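Local coordinates for Mab-21 domain-containing protein (Tribolium castaneum, PDB 7LT2), which senses double-stranded RNA in the cytoplasm and, as a nucleotidyltransferase, makes the cyclic dinucleotide 2',3'-cGAMP from ATP and GTP to trigger innate immune responses, at residues D8-F13 against E370-Y374; A261-K266 against I281-F285. One frame throughout, in Å; residues are numbered along the deposited sequence.

Contact 1 (D8-F13 against E370-Y374); sequences DINKRF and EYTKY
Two helical segments, 8-13 and 370-374, cross steeply: their axes make an angle of 108° and approach to 11.5 Å, with the CA atoms of Arg12 and Tyr374 7.9 Å apart and those of Phe13 and Glu370 7.8 Å apart. Large side chains bridge the gap by knobs-into-holes packing, Tyr374 (chi1 t) being a knob among Asp8, Ile9, Arg12 and Phe13. The apolar part consists of Ile9 CG1 against Tyr374 CE1 (3.8 Å) and Phe13 CE1 against Tyr374 CB (3.8 Å). Phe13 (chi1 m) brings CZ to 3.4 Å from Tyr374 N and turns its edge to Lys373 C. The polar part starts from an i, i+4 salt bridge: Arg12 NE and NH2 bond Asp8 OD1 (3.0 Å) and OD2 (2.7 Å). The same guanidinium donates from NH1 to Tyr374 O (3.1 Å), a carbonyl near the C-terminal end of helix 368-375. A water donates to Asp8 OD2 (2.7 Å) and accepts from Tyr374 OH (2.5 Å), bridging carboxylate and phenol. The contact thus joins the first helix to the last; Glu370 forms a salt bridge with Lys267 of helix 258-272, and Ala362 of helix 361-365 touches both Ile9 and Tyr374.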
loop_
_atom_site.group_PDB
_atom_site.type_symbol
_atom_site.label_atom_id
_atom_site.label_comp_id
_atom_site.label_asym_id
_atom_site.label_seq_id
_atom_site.Cartn_x
_atom_site.Cartn_y
_atom_site.Cartn_z
ATOM N N ASP A 8 -20.268 -11.920 11.269
ATOM C CA ASP A 8 -19.884 -12.071 12.670
ATOM C C ASP A 8 -18.402 -12.415 12.806
ATOM O O ASP A 8 -17.700 -11.842 13.649
ATOM C CB ASP A 8 -20.766 -13.139 13.324
ATOM C CG ASP A 8 -20.400 -13.414 14.772
ATOM O OD1 ASP A 8 -20.485 -12.488 15.605
ATOM O OD2 ASP A 8 -20.047 -14.573 15.079
ATOM N N ILE A 9 -17.911 -13.347 11.984
ATOM C CA ILE A 9 -16.484 -13.672 11.974
ATOM C C ILE A 9 -15.658 -12.426 11.681
ATOM O O ILE A 9 -14.656 -12.145 12.352
ATOM C CB ILE A 9 -16.201 -14.786 10.948
ATOM C CG1 ILE A 9 -16.855 -16.101 11.389
ATOM C CG2 ILE A 9 -14.694 -14.957 10.732
ATOM C CD1 ILE A 9 -16.740 -17.199 10.357
ATOM N N ASN A 10 -16.074 -11.659 10.673
ATOM C CA ASN A 10 -15.353 -10.448 10.289
ATOM C C ASN A 10 -15.300 -9.448 11.438
ATOM O O ASN A 10 -14.225 -8.940 11.785
ATOM C CB ASN A 10 -16.019 -9.832 9.058
ATOM C CG ASN A 10 -15.332 -8.573 8.587
ATOM O OD1 ASN A 10 -14.125 -8.413 8.739
ATOM N ND2 ASN A 10 -16.107 -7.663 8.006
ATOM N N LYS A 11 -16.453 -9.170 12.056
ATOM C CA LYS A 11 -16.508 -8.193 13.139
ATOM C C LYS A 11 -15.645 -8.608 14.328
ATOM O O LYS A 11 -14.972 -7.769 14.939
ATOM C CB LYS A 11 -17.957 -7.996 13.584
ATOM C CG LYS A 11 -18.123 -6.990 14.705
ATOM C CD LYS A 11 -19.578 -6.870 15.121
ATOM C CE LYS A 11 -19.742 -5.844 16.229
ATOM N NZ LYS A 11 -18.892 -6.176 17.404
ATOM N N ARG A 12 -15.647 -9.891 14.675
ATOM C CA ARG A 12 -15.011 -10.299 15.919
ATOM C C ARG A 12 -13.560 -10.737 15.761
ATOM O O ARG A 12 -12.824 -10.730 16.754
ATOM C CB ARG A 12 -15.819 -11.423 16.574
ATOM C CG ARG A 12 -17.132 -10.946 17.188
ATOM C CD ARG A 12 -17.648 -11.958 18.200
ATOM N NE ARG A 12 -18.246 -13.120 17.557
ATOM C CZ ARG A 12 -18.176 -14.358 18.029
ATOM N NH1 ARG A 12 -17.448 -14.653 19.094
ATOM N NH2 ARG A 12 -18.851 -15.326 17.415
ATOM N N PHE A 13 -13.124 -11.113 14.559
ATOM C CA PHE A 13 -11.790 -11.676 14.412
ATOM C C PHE A 13 -10.990 -11.129 13.241
ATOM O O PHE A 13 -9.836 -11.531 13.073
ATOM C CB PHE A 13 -11.879 -13.210 14.305
ATOM C CG PHE A 13 -12.259 -13.859 15.595
ATOM C CD1 PHE A 13 -13.591 -13.987 15.954
ATOM C CD2 PHE A 13 -11.286 -14.298 16.476
ATOM C CE1 PHE A 13 -13.943 -14.547 17.158
ATOM C CE2 PHE A 13 -11.636 -14.867 17.680
ATOM C CZ PHE A 13 -12.963 -14.990 18.022
ATOM N N GLU A 370 -8.098 -19.260 17.998
ATOM C CA GLU A 370 -9.154 -18.308 17.666
ATOM C C GLU A 370 -10.524 -18.972 17.695
ATOM O O GLU A 370 -11.509 -18.367 18.133
ATOM C CB GLU A 370 -8.903 -17.691 16.289
ATOM C CG GLU A 370 -7.823 -16.622 16.237
ATOM C CD GLU A 370 -7.442 -16.276 14.814
ATOM O OE1 GLU A 370 -7.637 -17.139 13.931
ATOM O OE2 GLU A 370 -6.957 -15.148 14.573
ATOM N N TYR A 371 -10.610 -20.220 17.225
ATOM C CA TYR A 371 -11.901 -20.893 17.162
ATOM C C TYR A 371 -12.488 -21.113 18.550
ATOM O O TYR A 371 -13.712 -21.054 18.723
ATOM C CB TYR A 371 -11.766 -22.226 16.426
ATOM C CG TYR A 371 -13.092 -22.863 16.093
ATOM C CD1 TYR A 371 -13.767 -22.535 14.926
ATOM C CD2 TYR A 371 -13.672 -23.795 16.945
ATOM C CE1 TYR A 371 -14.983 -23.114 14.620
ATOM C CE2 TYR A 371 -14.885 -24.381 16.643
ATOM C CZ TYR A 371 -15.535 -24.036 15.479
ATOM O OH TYR A 371 -16.746 -24.617 15.174
ATOM N N THR A 372 -11.640 -21.369 19.547
ATOM C CA THR A 372 -12.127 -21.519 20.911
ATOM C C THR A 372 -12.736 -20.217 21.417
ATOM O O THR A 372 -13.827 -20.213 21.997
ATOM C CB THR A 372 -10.991 -21.983 21.823
ATOM O OG1 THR A 372 -10.572 -23.299 21.435
ATOM C CG2 THR A 372 -11.446 -22.002 23.275
ATOM N N LYS A 373 -12.048 -19.094 21.195
ATOM C CA LYS A 373 -12.603 -17.803 21.592
ATOM C C LYS A 373 -13.864 -17.477 20.803
ATOM O O LYS A 373 -14.794 -16.861 21.336
ATOM C CB LYS A 373 -11.561 -16.701 21.399
ATOM C CG LYS A 373 -10.248 -16.966 22.116
ATOM C CD LYS A 373 -9.315 -15.767 22.048
ATOM C CE LYS A 373 -8.021 -16.052 22.791
ATOM N NZ LYS A 373 -7.151 -14.851 22.859
ATOM N N TYR A 374 -13.904 -17.877 19.532
ATOM C CA TYR A 374 -15.093 -17.691 18.706
ATOM C C TYR A 374 -16.308 -18.373 19.324
ATOM O O TYR A 374 -17.366 -17.755 19.491
ATOM C CB TYR A 374 -14.797 -18.227 17.303
ATOM C CG TYR A 374 -15.956 -18.301 16.338
ATOM C CD1 TYR A 374 -16.525 -17.149 15.804
ATOM C CD2 TYR A 374 -16.446 -19.532 15.917
ATOM C CE1 TYR A 374 -17.578 -17.226 14.903
ATOM C CE2 TYR A 374 -17.490 -19.619 15.018
ATOM C CZ TYR A 374 -18.052 -18.465 14.514
ATOM O OH TYR A 374 -19.092 -18.561 13.620
HETATM O O HOH W 1 -20.232 -16.388 13.117
#

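Contact 2 (A261-K266 against I281-F285); sequences AVKLIK and IKTVF
Helical segments 261-266 and 281-285 run roughly antiparallel, at 144°, with axes 10.6 Å apart; the CA atoms of Val262 and Lys282, and of Lys266 and Ile281, each lie 7.3 Å apart. No hydrogen bond crosses, so shape holds the pair together. The main bump is Phe285 (chi1 m), whose ring enters a hollow lined by Ala261, Val262 and Ile265. Val262 (chi1 t) sets CG2 3.3 Å from the ring centroid, 6° off its normal, a CH-pi contact over the face, while Ile265 CD1 meets Phe285 CZ at the edge (3.8 Å). Ala261, small enough to admit the ring, keeps CB 4.2 Å from Phe285 CE2. One turn earlier, Ile281 points its branched side chain across: CG2 reaches Ile265 CG2 (4.1 Å), and CD1 rests on CG of Lys266 (4.0 Å), a lysine whose aliphatic stem packs here while its NZ is hydrogen-bonded to Leu63 O. This is a buried helical hairpin of the Mab-21 HhH/H2TH-like domain; Lys266, Ile281 and Lys282 probably belong to the ATP site.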
loop_
_atom_site.group_PDB
_atom_site.type_symbol
_atom_site.label_atom_id
_atom_site.label_comp_id
_atom_site.label_asym_id
_atom_site.label_seq_id
_atom_site.Cartn_x
_atom_site.Cartn_y
_atom_site.Cartn_z
ATOM N N ALA A 261 -15.382 -9.741 1.800
ATOM C CA ALA A 261 -15.008 -10.944 1.059
ATOM C C ALA A 261 -13.501 -11.024 0.850
ATOM O O ALA A 261 -12.907 -12.105 0.963
ATOM C CB ALA A 261 -15.741 -10.982 -0.284
ATOM N N VAL A 262 -12.862 -9.891 0.539
ATOM C CA VAL A 262 -11.411 -9.901 0.356
ATOM C C VAL A 262 -10.724 -10.323 1.643
ATOM O O VAL A 262 -9.800 -11.144 1.631
ATOM C CB VAL A 262 -10.900 -8.527 -0.109
ATOM C CG1 VAL A 262 -9.369 -8.529 -0.148
ATOM C CG2 VAL A 262 -11.443 -8.189 -1.475
ATOM N N LYS A 263 -11.166 -9.766 2.771
ATOM C CA LYS A 263 -10.501 -10.032 4.039
ATOM C C LYS A 263 -10.735 -11.461 4.507
ATOM O O LYS A 263 -9.828 -12.071 5.082
ATOM C CB LYS A 263 -10.963 -9.011 5.083
ATOM C CG LYS A 263 -10.348 -7.617 4.846
ATOM C CD LYS A 263 -10.790 -6.606 5.891
ATOM C CE LYS A 263 -12.154 -6.025 5.548
ATOM N NZ LYS A 263 -12.508 -4.893 6.450
ATOM N N LEU A 264 -11.922 -12.019 4.241
ATOM C CA LEU A 264 -12.161 -13.426 4.554
ATOM C C LEU A 264 -11.206 -14.324 3.782
ATOM O O LEU A 264 -10.650 -15.276 4.338
ATOM C CB LEU A 264 -13.614 -13.802 4.244
ATOM C CG LEU A 264 -14.693 -13.179 5.131
ATOM C CD1 LEU A 264 -16.063 -13.292 4.472
ATOM C CD2 LEU A 264 -14.708 -13.848 6.490
ATOM N N ILE A 265 -10.996 -14.030 2.496
ATOM C CA ILE A 265 -10.057 -14.821 1.706
ATOM C C ILE A 265 -8.625 -14.589 2.182
ATOM O O ILE A 265 -7.833 -15.535 2.276
ATOM C CB ILE A 265 -10.228 -14.515 0.206
ATOM C CG1 ILE A 265 -11.594 -15.023 -0.273
ATOM C CG2 ILE A 265 -9.092 -15.133 -0.607
ATOM C CD1 ILE A 265 -11.908 -14.695 -1.718
ATOM N N LYS A 266 -8.272 -13.340 2.512
ATOM C CA LYS A 266 -6.929 -13.083 3.036
ATOM C C LYS A 266 -6.707 -13.802 4.362
ATOM O O LYS A 266 -5.599 -14.277 4.639
ATOM C CB LYS A 266 -6.690 -11.576 3.198
ATOM C CG LYS A 266 -6.462 -10.835 1.888
ATOM C CD LYS A 266 -6.348 -9.326 2.103
ATOM C CE LYS A 266 -5.127 -8.966 2.927
ATOM N NZ LYS A 266 -4.854 -7.491 2.959
ATOM N N ILE A 281 -4.098 -11.360 -4.181
ATOM C CA ILE A 281 -5.531 -11.493 -3.930
ATOM C C ILE A 281 -6.258 -10.214 -4.319
ATOM O O ILE A 281 -7.316 -10.255 -4.961
ATOM C CB ILE A 281 -5.781 -11.865 -2.458
ATOM C CG1 ILE A 281 -5.233 -13.263 -2.169
ATOM C CG2 ILE A 281 -7.269 -11.814 -2.133
ATOM C CD1 ILE A 281 -5.162 -13.594 -0.693
ATOM N N LYS A 282 -5.705 -9.056 -3.939
ATOM C CA LYS A 282 -6.279 -7.783 -4.369
ATOM C C LYS A 282 -6.392 -7.727 -5.887
ATOM O O LYS A 282 -7.419 -7.298 -6.427
ATOM C CB LYS A 282 -5.424 -6.622 -3.854
ATOM C CG LYS A 282 -6.063 -5.243 -4.023
ATOM C CD LYS A 282 -5.067 -4.131 -3.712
ATOM C CE LYS A 282 -5.719 -2.755 -3.807
ATOM N NZ LYS A 282 -4.707 -1.663 -3.698
ATOM N N THR A 283 -5.352 -8.191 -6.589
ATOM C CA THR A 283 -5.352 -8.175 -8.048
ATOM C C THR A 283 -6.456 -9.057 -8.614
ATOM O O THR A 283 -7.125 -8.682 -9.585
ATOM C CB THR A 283 -3.986 -8.618 -8.578
ATOM O OG1 THR A 283 -2.982 -7.678 -8.167
ATOM C CG2 THR A 283 -4.001 -8.702 -10.099
ATOM N N VAL A 284 -6.653 -10.245 -8.034
ATOM C CA VAL A 284 -7.748 -11.105 -8.475
ATOM C C VAL A 284 -9.080 -10.367 -8.368
ATOM O O VAL A 284 -9.915 -10.428 -9.278
ATOM C CB VAL A 284 -7.754 -12.420 -7.673
ATOM C CG1 VAL A 284 -9.069 -13.157 -7.846
ATOM C CG2 VAL A 284 -6.593 -13.304 -8.110
ATOM N N PHE A 285 -9.284 -9.622 -7.279
ATOM C CA PHE A 285 -10.544 -8.898 -7.126
ATOM C C PHE A 285 -10.674 -7.747 -8.121
ATOM O O PHE A 285 -11.787 -7.457 -8.571
ATOM C CB PHE A 285 -10.709 -8.399 -5.687
ATOM C CG PHE A 285 -11.371 -9.401 -4.785
ATOM C CD1 PHE A 285 -10.640 -10.451 -4.247
ATOM C CD2 PHE A 285 -12.730 -9.316 -4.506
ATOM C CE1 PHE A 285 -11.246 -11.387 -3.427
ATOM C CE2 PHE A 285 -13.346 -10.248 -3.686
ATOM C CZ PHE A 285 -12.603 -11.287 -3.146
#

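In the fold
From the N terminus, helix 5-13 supplies the first half of contact 1, but its partner, helix 368-375, comes only after the nucleotidyltransferase sheet and every other helix. Contact 1 thus closes a very long loop, joining the first and last helices of the fold. Contact 2 falls wholly within that loop and closes a much shorter one, pairing the consecutive helices 258-272 and 278-291. The two do not cross or touch, though their nearest atoms are about 4 Å apart and their centres 19 Å. Helix 258-272 links them: it forms one side of contact 2 and, through Lys267, also meets the last helix, so both contacts bear on the same helix.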